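Local atomic coordinates of hypothetical protein TTHA1013 (Thermus thermophilus, PDB entry 1WV8), a protein that is of unknown function, carries a DUF1902 domain and belongs to a clan that also holds Met-repressor-like families. Residues Leu4-Leu9 with Asp22-Leu27. Numbering follows the deposited sequence.
Sequences LKVQAL and DDVPGL
D23 has CG beside its own backbone N (chi1 -64°), and from there OD2 reaches the backbone N of K5; a like first torsion in L4 (chi1 -62°) puts its CG beside the backbone N as well, and the side chains of L4 and D23 cross obliquely. The strand N-H of K5 gives a hydrogen bond of 3.2 Å from K5 N to D23 OD2, fairly straight at 159°, received on the anti lone pair, the one turned away from OD1. An aspartate suits this place because its short side chain lets a loop residue accept an N-H where the hairpin partner, strand 16-20, has already given way to loop. A leucine here would probably leave the N-H of K5 without the carboxylate oxygen that accepts it.

The carbonyl of K5, on the same edge of the strand as its N-H, takes a bond from a water, which donates to K5 O at 2.9 Å and accepts from D22 N at 3.1 Å; S21 OG also bonds to K5 O, and to D23 N. Beside these polar bonds the apolar branches meet. L4 CD2 lies 3.8 Å from D23 CB, while L4 CD1 reaches V24 CG2 at 4.1 Å, the two side chains crossing at about a right angle. V6 CG1 touches L27 CD2 at 3.9 Å. Branched apolar residues suit these places: L4 goes on to pack against V45 and L49 of helix 34-51 and L70 of the second subunit, while V6 and L27 both touch A19 of strand 16-20.

K5 NZ stays 6.4 Å from D23 OD2, too far for a salt bridge, though its positive charge would mildly favour the ionised carboxylate. The loop is thus joined to strand 3-11 through a backbone amide, a bridging water and hydrophobic contacts, rather than by paired charges.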
loop_
_atom_site.group_PDB
_atom_site.type_symbol
_atom_site.label_atom_id
_atom_site.label_comp_id
_atom_site.label_asym_id
_atom_site.label_seq_id
_atom_site.Cartn_x
_atom_site.Cartn_y
_atom_site.Cartn_z
ATOM N N LEU A 4 11.217 -4.362 -0.213
ATOM C CA LEU A 4 11.337 -3.475 0.937
ATOM C C LEU A 4 9.946 -2.979 1.307
ATOM O O LEU A 4 9.320 -2.233 0.549
ATOM C CB LEU A 4 12.223 -2.277 0.605
ATOM C CG LEU A 4 13.683 -2.535 0.238
ATOM C CD1 LEU A 4 14.343 -1.275 -0.275
ATOM C CD2 LEU A 4 14.395 -3.063 1.464
ATOM N N LYS A 5 9.469 -3.402 2.467
ATOM C CA LYS A 5 8.156 -3.008 2.934
ATOM C C LYS A 5 8.225 -1.654 3.626
ATOM O O LYS A 5 9.027 -1.450 4.535
ATOM C CB LYS A 5 7.617 -4.075 3.887
ATOM C CG LYS A 5 7.530 -5.457 3.252
ATOM C CD LYS A 5 6.955 -6.477 4.221
ATOM C CE LYS A 5 6.928 -7.869 3.609
ATOM N NZ LYS A 5 6.364 -8.884 4.549
ATOM N N VAL A 6 7.385 -0.731 3.174
ATOM C CA VAL A 6 7.307 0.613 3.739
ATOM C C VAL A 6 5.855 0.912 4.092
ATOM O O VAL A 6 4.954 0.773 3.248
ATOM C CB VAL A 6 7.787 1.675 2.730
ATOM C CG1 VAL A 6 7.623 3.087 3.312
ATOM C CG2 VAL A 6 9.237 1.412 2.369
ATOM N N GLN A 7 5.612 1.314 5.336
ATOM C CA GLN A 7 4.254 1.634 5.737
ATOM C C GLN A 7 3.956 3.114 5.560
ATOM O O GLN A 7 4.806 3.970 5.819
ATOM C CB GLN A 7 3.990 1.252 7.188
ATOM C CG GLN A 7 3.958 -0.229 7.469
ATOM C CD GLN A 7 5.337 -0.807 7.670
ATOM O OE1 GLN A 7 6.107 -0.310 8.483
ATOM N NE2 GLN A 7 5.654 -1.871 6.936
ATOM N N ALA A 8 2.741 3.402 5.113
ATOM C CA ALA A 8 2.288 4.772 4.936
ATOM C C ALA A 8 1.238 4.914 6.014
ATOM O O ALA A 8 0.238 4.198 6.006
ATOM C CB ALA A 8 1.665 4.972 3.565
ATOM N N LEU A 9 1.489 5.817 6.954
ATOM C CA LEU A 9 0.576 6.037 8.070
ATOM C C LEU A 9 -0.120 7.376 7.869
ATOM O O LEU A 9 0.532 8.399 7.636
ATOM C CB LEU A 9 1.386 6.021 9.369
ATOM C CG LEU A 9 2.341 4.826 9.431
ATOM C CD1 LEU A 9 3.431 5.083 10.435
ATOM C CD2 LEU A 9 1.564 3.574 9.766
ATOM N N ASP A 22 11.023 -0.625 8.523
ATOM C CA ASP A 22 11.968 -1.381 9.329
ATOM C C ASP A 22 13.050 -1.963 8.409
ATOM O O ASP A 22 14.085 -2.443 8.880
ATOM C CB ASP A 22 11.243 -2.514 10.059
ATOM C CG ASP A 22 12.042 -3.062 11.221
ATOM O OD1 ASP A 22 12.274 -2.305 12.188
ATOM O OD2 ASP A 22 12.440 -4.246 11.169
ATOM N N ASP A 23 12.806 -1.919 7.099
ATOM C CA ASP A 23 13.759 -2.434 6.117
ATOM C C ASP A 23 14.636 -1.322 5.532
ATOM O O ASP A 23 15.691 -1.592 4.969
ATOM C CB ASP A 23 13.031 -3.154 4.960
ATOM C CG ASP A 23 12.281 -4.407 5.408
ATOM O OD1 ASP A 23 12.751 -5.093 6.336
ATOM O OD2 ASP A 23 11.225 -4.721 4.813
ATOM N N VAL A 24 14.198 -0.074 5.668
ATOM C CA VAL A 24 14.942 1.065 5.136
ATOM C C VAL A 24 15.411 2.001 6.253
ATOM O O VAL A 24 14.600 2.589 6.965
ATOM C CB VAL A 24 14.070 1.855 4.140
ATOM C CG1 VAL A 24 14.849 3.001 3.556
ATOM C CG2 VAL A 24 13.589 0.934 3.038
ATOM N N PRO A 25 16.739 2.151 6.412
ATOM C CA PRO A 25 17.371 2.999 7.430
ATOM C C PRO A 25 17.148 4.494 7.266
ATOM O O PRO A 25 17.087 5.007 6.148
ATOM C CB PRO A 25 18.854 2.644 7.308
ATOM C CG PRO A 25 18.840 1.253 6.737
ATOM C CD PRO A 25 17.761 1.371 5.694
ATOM N N GLY A 26 17.042 5.183 8.400
ATOM C CA GLY A 26 16.854 6.621 8.399
ATOM C C GLY A 26 15.790 7.142 7.457
ATOM O O GLY A 26 15.969 8.200 6.850
ATOM N N LEU A 27 14.686 6.416 7.323
ATOM C CA LEU A 27 13.618 6.874 6.448
ATOM C C LEU A 27 12.701 7.834 7.191
ATOM O O LEU A 27 12.076 7.481 8.194
ATOM C CB LEU A 27 12.806 5.692 5.902
ATOM C CG LEU A 27 11.595 6.082 5.047
ATOM C CD1 LEU A 27 12.014 7.055 3.944
ATOM C CD2 LEU A 27 10.975 4.830 4.447
HETATM O O HOH W 1 9.047 -2.612 7.175
#